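Local coordinates for proteasome assembly chaperone family protein (Pyrococcus furiosus DSM 3638, PDB 3WZ2), which probably assists assembly or activation of the archaeal proteasome, at residues M46-V52 with P70-G76; V113-M119 with Y175-T181. All coordinates share one frame. Residue numbers count along the deposited sequence, not the author numbering.

Contact 1: M46-V52 with P70-G76; sequences MDLIGYV and PPLRFYG
Strands 47-52 and 72-76 run antiparallel at 156°, their axes 4.4 Å apart at closest, near one end of the mixed sheet of the PAC2-family fold, between strands 11-13 and 80-85. Asp47 and Gly76 exchange two hydrogen bonds, Asp47 N to Gly76 O (3.1 Å) and Gly76 N to Asp47 O (2.9 Å). A classic beta bulge follows: Ile49 (phi/psi -115/-12) and Gly50 both face Phe74, whose O accepts Ile49 N (2.9 Å) and, weakly, Gly50 N (3.4 Å). Val52 N to Leu72 O (3.0 Å) lies beyond it. Ile49 (p, t) sets CD1 3.8 Å from Gly76 CA, where a CB would clash. Phe74 (m) turns its ring edge to Tyr51 N and meets Val52 CG2 with CE2 at 3.6 Å. On the other face, Leu48 (t, p) brings CD1 3.5 Å from Arg73 CB, and Tyr51 (p) sets CB 3.4 Å from Pro70 CG; the Tyr51 ring stacks edge-to-face with Trp165 of a second subunit. Arg73 (p, t, t, chi4 -78°) donates from NE to Tyr75 OH (2.8 Å) and from NH1 to Pro70 O (3.1 Å). Backbone bonds thus set the register, apolar side chains pack on both faces, and a salt bridge to Asp86 balances the Arg73 charge.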
loop_
_atom_site.group_PDB
_atom_site.type_symbol
_atom_site.label_atom_id
_atom_site.label_comp_id
_atom_site.label_asym_id
_atom_site.label_seq_id
_atom_site.Cartn_x
_atom_site.Cartn_y
_atom_site.Cartn_z
ATOM N N MET B 46 3.525 -6.696 -39.856
ATOM C CA MET B 46 2.540 -5.788 -39.289
ATOM C C MET B 46 3.193 -4.465 -38.938
ATOM O O MET B 46 4.356 -4.431 -38.618
ATOM C CB MET B 46 1.894 -6.422 -38.060
ATOM C CG MET B 46 1.119 -7.668 -38.425
ATOM S SD MET B 46 -0.105 -8.073 -37.180
ATOM C CE MET B 46 -1.169 -9.160 -38.082
ATOM N N ASP B 47 2.418 -3.396 -38.969
ATOM C CA ASP B 47 2.829 -2.124 -38.394
ATOM C C ASP B 47 2.457 -2.054 -36.926
ATOM O O ASP B 47 1.452 -2.625 -36.489
ATOM C CB ASP B 47 2.153 -0.955 -39.127
ATOM C CG ASP B 47 2.334 -1.036 -40.637
ATOM O OD1 ASP B 47 3.496 -1.160 -41.096
ATOM O OD2 ASP B 47 1.317 -1.024 -41.368
ATOM N N LEU B 48 3.247 -1.298 -36.175
ATOM C CA LEU B 48 2.855 -0.842 -34.866
ATOM C C LEU B 48 1.705 0.161 -35.001
ATOM O O LEU B 48 1.879 1.192 -35.622
ATOM C CB LEU B 48 4.048 -0.188 -34.192
ATOM C CG LEU B 48 3.806 0.371 -32.797
ATOM C CD1 LEU B 48 3.561 -0.761 -31.832
ATOM C CD2 LEU B 48 5.015 1.182 -32.348
ATOM N N ILE B 49 0.537 -0.148 -34.435
ATOM C CA ILE B 49 -0.619 0.741 -34.588
ATOM C C ILE B 49 -1.107 1.390 -33.284
ATOM O O ILE B 49 -1.930 2.286 -33.326
ATOM C CB ILE B 49 -1.807 0.054 -35.306
ATOM C CG1 ILE B 49 -2.282 -1.197 -34.547
ATOM C CG2 ILE B 49 -1.424 -0.291 -36.733
ATOM C CD1 ILE B 49 -3.659 -1.687 -34.964
ATOM N N GLY B 50 -0.629 0.916 -32.145
ATOM C CA GLY B 50 -1.029 1.470 -30.878
ATOM C C GLY B 50 -0.340 0.847 -29.695
ATOM O O GLY B 50 0.557 0.035 -29.836
ATOM N N TYR B 51 -0.775 1.249 -28.503
ATOM C CA TYR B 51 -0.133 0.824 -27.286
ATOM C C TYR B 51 -1.060 1.006 -26.115
ATOM O O TYR B 51 -2.076 1.690 -26.211
ATOM C CB TYR B 51 1.182 1.590 -27.078
ATOM C CG TYR B 51 1.033 3.100 -27.073
ATOM C CD1 TYR B 51 0.827 3.789 -28.255
ATOM C CD2 TYR B 51 1.116 3.818 -25.898
ATOM C CE1 TYR B 51 0.701 5.162 -28.275
ATOM C CE2 TYR B 51 0.994 5.204 -25.902
ATOM C CZ TYR B 51 0.777 5.867 -27.094
ATOM O OH TYR B 51 0.655 7.259 -27.122
ATOM N N VAL B 52 -0.690 0.406 -25.002
ATOM C CA VAL B 52 -1.315 0.663 -23.731
ATOM C C VAL B 52 -0.508 1.686 -22.944
ATOM O O VAL B 52 0.718 1.606 -22.833
ATOM C CB VAL B 52 -1.376 -0.596 -22.897
ATOM C CG1 VAL B 52 -2.097 -0.340 -21.594
ATOM C CG2 VAL B 52 -2.036 -1.704 -23.683
ATOM N N PRO B 70 6.845 1.172 -27.047
ATOM C CA PRO B 70 6.458 0.927 -25.669
ATOM C C PRO B 70 6.325 -0.554 -25.406
ATOM O O PRO B 70 6.229 -1.342 -26.334
ATOM C CB PRO B 70 5.116 1.654 -25.546
ATOM C CG PRO B 70 4.551 1.562 -26.908
ATOM C CD PRO B 70 5.682 1.506 -27.887
ATOM N N PRO B 71 6.358 -0.937 -24.139
ATOM C CA PRO B 71 6.411 -2.345 -23.799
ATOM C C PRO B 71 5.110 -3.085 -23.993
ATOM O O PRO B 71 5.153 -4.304 -24.116
ATOM C CB PRO B 71 6.816 -2.341 -22.309
ATOM C CG PRO B 71 6.442 -1.004 -21.812
ATOM C CD PRO B 71 6.538 -0.064 -22.973
ATOM N N LEU B 72 3.970 -2.388 -24.011
ATOM C CA LEU B 72 2.681 -3.031 -24.293
ATOM C C LEU B 72 2.107 -2.440 -25.551
ATOM O O LEU B 72 1.767 -1.269 -25.583
ATOM C CB LEU B 72 1.701 -2.817 -23.143
ATOM C CG LEU B 72 1.722 -3.898 -22.093
ATOM C CD1 LEU B 72 3.020 -3.885 -21.297
ATOM C CD2 LEU B 72 0.537 -3.729 -21.160
ATOM N N ARG B 73 2.108 -3.214 -26.615
ATOM C CA ARG B 73 1.862 -2.652 -27.919
ATOM C C ARG B 73 0.901 -3.526 -28.728
ATOM O O ARG B 73 0.706 -4.699 -28.424
ATOM C CB ARG B 73 3.160 -2.360 -28.713
ATOM C CG ARG B 73 4.205 -3.409 -28.617
ATOM C CD ARG B 73 5.555 -2.980 -29.198
ATOM N NE ARG B 73 6.337 -4.195 -29.322
ATOM C CZ ARG B 73 6.934 -4.791 -28.322
ATOM N NH1 ARG B 73 6.895 -4.263 -27.100
ATOM N NH2 ARG B 73 7.630 -5.889 -28.542
ATOM N N PHE B 74 0.308 -2.902 -29.736
ATOM C CA PHE B 74 -0.599 -3.543 -30.680
ATOM C C PHE B 74 -0.051 -3.394 -32.076
ATOM O O PHE B 74 0.327 -2.292 -32.490
ATOM C CB PHE B 74 -1.972 -2.892 -30.613
ATOM C CG PHE B 74 -2.590 -2.968 -29.250
ATOM C CD1 PHE B 74 -3.174 -4.132 -28.813
ATOM C CD2 PHE B 74 -2.559 -1.871 -28.394
ATOM C CE1 PHE B 74 -3.731 -4.211 -27.551
ATOM C CE2 PHE B 74 -3.120 -1.951 -27.123
ATOM C CZ PHE B 74 -3.691 -3.135 -26.697
ATOM N N TYR B 75 0.003 -4.515 -32.797
ATOM C CA TYR B 75 0.371 -4.538 -34.190
ATOM C C TYR B 75 -0.844 -4.819 -35.023
ATOM O O TYR B 75 -1.797 -5.455 -34.560
ATOM C CB TYR B 75 1.419 -5.615 -34.426
ATOM C CG TYR B 75 2.757 -5.322 -33.801
ATOM C CD1 TYR B 75 3.688 -4.522 -34.458
ATOM C CD2 TYR B 75 3.087 -5.823 -32.575
ATOM C CE1 TYR B 75 4.915 -4.232 -33.903
ATOM C CE2 TYR B 75 4.324 -5.546 -31.999
ATOM C CZ TYR B 75 5.223 -4.742 -32.673
ATOM O OH TYR B 75 6.430 -4.486 -32.098
ATOM N N GLY B 76 -0.809 -4.358 -36.259
ATOM C CA GLY B 76 -1.964 -4.347 -37.107
ATOM C C GLY B 76 -1.601 -4.574 -38.543
ATOM O O GLY B 76 -0.590 -4.067 -39.028
HETATM O O HOH W 1 3.166 0.345 -22.799
#

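Contact 2: V113-M119 with Y175-T181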
loop_
_atom_site.group_PDB
_atom_site.type_symbol
_atom_site.label_atom_id
_atom_site.label_comp_id
_atom_site.label_asym_id
_atom_site.label_seq_id
_atom_site.Cartn_x
_atom_site.Cartn_y
_atom_site.Cartn_z
ATOM N N VAL B 113 -12.020 -12.872 -30.924
ATOM C CA VAL B 113 -11.041 -12.606 -29.916
ATOM C C VAL B 113 -10.360 -13.911 -29.611
ATOM O O VAL B 113 -10.972 -14.824 -29.084
ATOM C CB VAL B 113 -11.715 -12.034 -28.656
ATOM C CG1 VAL B 113 -10.684 -11.527 -27.675
ATOM C CG2 VAL B 113 -12.660 -10.900 -29.034
ATOM N N ILE B 114 -9.069 -13.999 -29.905
ATOM C CA ILE B 114 -8.352 -15.262 -29.824
ATOM C C ILE B 114 -7.144 -15.051 -28.929
ATOM O O ILE B 114 -6.270 -14.253 -29.236
ATOM C CB ILE B 114 -7.876 -15.715 -31.220
ATOM C CG1 ILE B 114 -9.047 -15.904 -32.163
ATOM C CG2 ILE B 114 -7.131 -17.032 -31.119
ATOM C CD1 ILE B 114 -8.679 -15.968 -33.637
ATOM N N SER B 115 -7.070 -15.798 -27.841
ATOM C CA SER B 115 -5.878 -15.801 -27.009
ATOM C C SER B 115 -5.003 -17.012 -27.304
ATOM O O SER B 115 -5.486 -18.099 -27.552
ATOM C CB SER B 115 -6.294 -15.787 -25.516
ATOM O OG SER B 115 -6.949 -14.572 -25.196
ATOM N N LEU B 116 -3.706 -16.779 -27.318
ATOM C CA LEU B 116 -2.717 -17.803 -27.506
ATOM C C LEU B 116 -2.019 -18.040 -26.186
ATOM O O LEU B 116 -1.478 -17.109 -25.591
ATOM C CB LEU B 116 -1.685 -17.333 -28.526
ATOM C CG LEU B 116 -2.268 -16.817 -29.821
ATOM C CD1 LEU B 116 -1.120 -16.465 -30.734
ATOM C CD2 LEU B 116 -3.188 -17.848 -30.459
ATOM N N ALA B 117 -2.089 -19.257 -25.694
ATOM C CA ALA B 117 -1.595 -19.560 -24.349
ATOM C C ALA B 117 -0.842 -20.875 -24.350
ATOM O O ALA B 117 -0.896 -21.639 -25.329
ATOM C CB ALA B 117 -2.754 -19.629 -23.372
ATOM N N GLY B 118 -0.228 -21.170 -23.204
ATOM C CA GLY B 118 0.413 -22.446 -22.951
ATOM C C GLY B 118 -0.316 -23.252 -21.896
ATOM O O GLY B 118 -1.099 -22.719 -21.164
ATOM N N MET B 119 -0.125 -24.561 -21.886
ATOM C CA MET B 119 -0.712 -25.420 -20.856
ATOM C C MET B 119 0.390 -26.320 -20.352
ATOM O O MET B 119 0.935 -27.139 -21.115
ATOM C CB MET B 119 -1.818 -26.276 -21.442
ATOM C CG MET B 119 -2.508 -27.235 -20.491
ATOM S SD MET B 119 -3.477 -28.457 -21.437
ATOM C CE MET B 119 -4.053 -29.546 -20.131
ATOM N N TYR B 175 -12.008 -17.222 -28.041
ATOM C CA TYR B 175 -11.325 -18.488 -28.074
ATOM C C TYR B 175 -9.995 -18.389 -27.348
ATOM O O TYR B 175 -9.376 -17.326 -27.328
ATOM C CB TYR B 175 -11.022 -18.930 -29.495
ATOM C CG TYR B 175 -12.105 -18.692 -30.533
ATOM C CD1 TYR B 175 -12.415 -17.424 -30.931
ATOM C CD2 TYR B 175 -12.808 -19.752 -31.142
ATOM C CE1 TYR B 175 -13.377 -17.186 -31.888
ATOM C CE2 TYR B 175 -13.780 -19.517 -32.124
ATOM C CZ TYR B 175 -14.032 -18.228 -32.494
ATOM O OH TYR B 175 -14.977 -17.970 -33.437
ATOM N N VAL B 176 -9.554 -19.506 -26.772
ATOM C CA VAL B 176 -8.157 -19.684 -26.412
ATOM C C VAL B 176 -7.602 -20.956 -27.096
ATOM O O VAL B 176 -8.228 -21.997 -27.071
ATOM C CB VAL B 176 -7.989 -19.796 -24.892
ATOM C CG1 VAL B 176 -6.517 -19.803 -24.496
ATOM C CG2 VAL B 176 -8.714 -18.655 -24.164
ATOM N N LEU B 177 -6.427 -20.835 -27.692
ATOM C CA LEU B 177 -5.657 -21.985 -28.155
ATOM C C LEU B 177 -4.537 -22.232 -27.157
ATOM O O LEU B 177 -3.808 -21.287 -26.816
ATOM C CB LEU B 177 -5.072 -21.691 -29.520
ATOM C CG LEU B 177 -6.075 -21.341 -30.615
ATOM C CD1 LEU B 177 -5.344 -20.978 -31.890
ATOM C CD2 LEU B 177 -6.984 -22.518 -30.860
ATOM N N LEU B 178 -4.447 -23.474 -26.656
ATOM C CA LEU B 178 -3.475 -23.821 -25.653
ATOM C C LEU B 178 -2.485 -24.861 -26.143
ATOM O O LEU B 178 -2.846 -26.018 -26.375
ATOM C CB LEU B 178 -4.167 -24.357 -24.419
ATOM C CG LEU B 178 -5.109 -23.366 -23.760
ATOM C CD1 LEU B 178 -6.536 -23.797 -23.974
ATOM C CD2 LEU B 178 -4.837 -23.286 -22.304
ATOM N N GLY B 179 -1.236 -24.447 -26.269
ATOM C CA GLY B 179 -0.159 -25.371 -26.604
ATOM C C GLY B 179 0.326 -26.046 -25.363
ATOM O O GLY B 179 0.855 -25.386 -24.459
ATOM N N GLU B 180 0.145 -27.348 -25.305
ATOM C CA GLU B 180 0.835 -28.167 -24.307
ATOM C C GLU B 180 2.320 -27.917 -24.324
ATOM O O GLU B 180 2.952 -27.734 -25.385
ATOM C CB GLU B 180 0.602 -29.662 -24.523
ATOM C CG GLU B 180 -0.820 -30.113 -24.290
ATOM C CD GLU B 180 -0.993 -31.623 -24.465
ATOM O OE1 GLU B 180 -0.106 -32.239 -25.109
ATOM O OE2 GLU B 180 -1.983 -32.199 -23.957
ATOM N N THR B 181 2.883 -27.843 -23.132
ATOM C CA THR B 181 4.309 -27.534 -22.965
ATOM C C THR B 181 4.757 -28.086 -21.609
ATOM O O THR B 181 3.922 -28.469 -20.760
ATOM C CB THR B 181 4.572 -26.014 -23.111
ATOM O OG1 THR B 181 5.988 -25.749 -23.102
ATOM C CG2 THR B 181 3.908 -25.211 -22.001
HETATM O O HOH W 2 -9.820 -14.974 -25.742
#
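Tyr175 lays CD1 of its ring 3.9 Å from Ile114 CG1, with Val113 O near the ring plane at its edge. On that same face Leu177 continues the apolar row, its CD1 4.1 Å from Leu116 CD2. The reverse face carries Ala117, whose CB lies 3.9 Å from Val176 CG1 and 4.3 Å from Leu178 CD2, and Met119, whose CB is 4.3 Å from Leu178 CB. Between the two faces runs regular parallel pairing: seven N-H···O bonds of 2.8 to 3.0 Å link the strands, from Tyr175 N to Val113 O through to Thr181 N to Met119 O, with donors drawn from the two strands in turn. The axes diverge by 31°, yet the register of Ile114 with Tyr175 holds unbroken to Met119 with Glu180. A water donates to both Ser115 OG and Tyr175 O, each at 2.9 Å; Ser115 OG also hydrogen-bonds Glu24 OE1. Glu180 forms a salt bridge with Lys125. This buried pair lies in the central mixed sheet, flanked by strands 21-24 and 130-134. Helices 188-202 and 137-145 cover the face of Ile114, Tyr175 and Leu177, and helix 158-169 that of Ser115, Ala117 and Val176, an alpha/beta/alpha layering.

Overall arrangement
Both contacts belong to one mixed sheet of the PAC2-family fold, in which strands 80-85 and 21-24 separate strand 72-77 of contact 1 from strand 112-120 of contact 2. Their centres lie 21 Å apart and their nearest atoms about 10 Å, so they do not touch. Contact 2 is the more central, 7 Å from the chain centre against 13 Å for contact 1, and is parallel where contact 1 is antiparallel and bulged. Contact 2 is buried and no other chain of the assembly touches it; contact 1 is partly buried, and its Tyr51 and Pro70 meet Trp165 of a second subunit. Contact 1 therefore joins sheet pairing to subunit packing, and contact 2 lies within the subunit's interior.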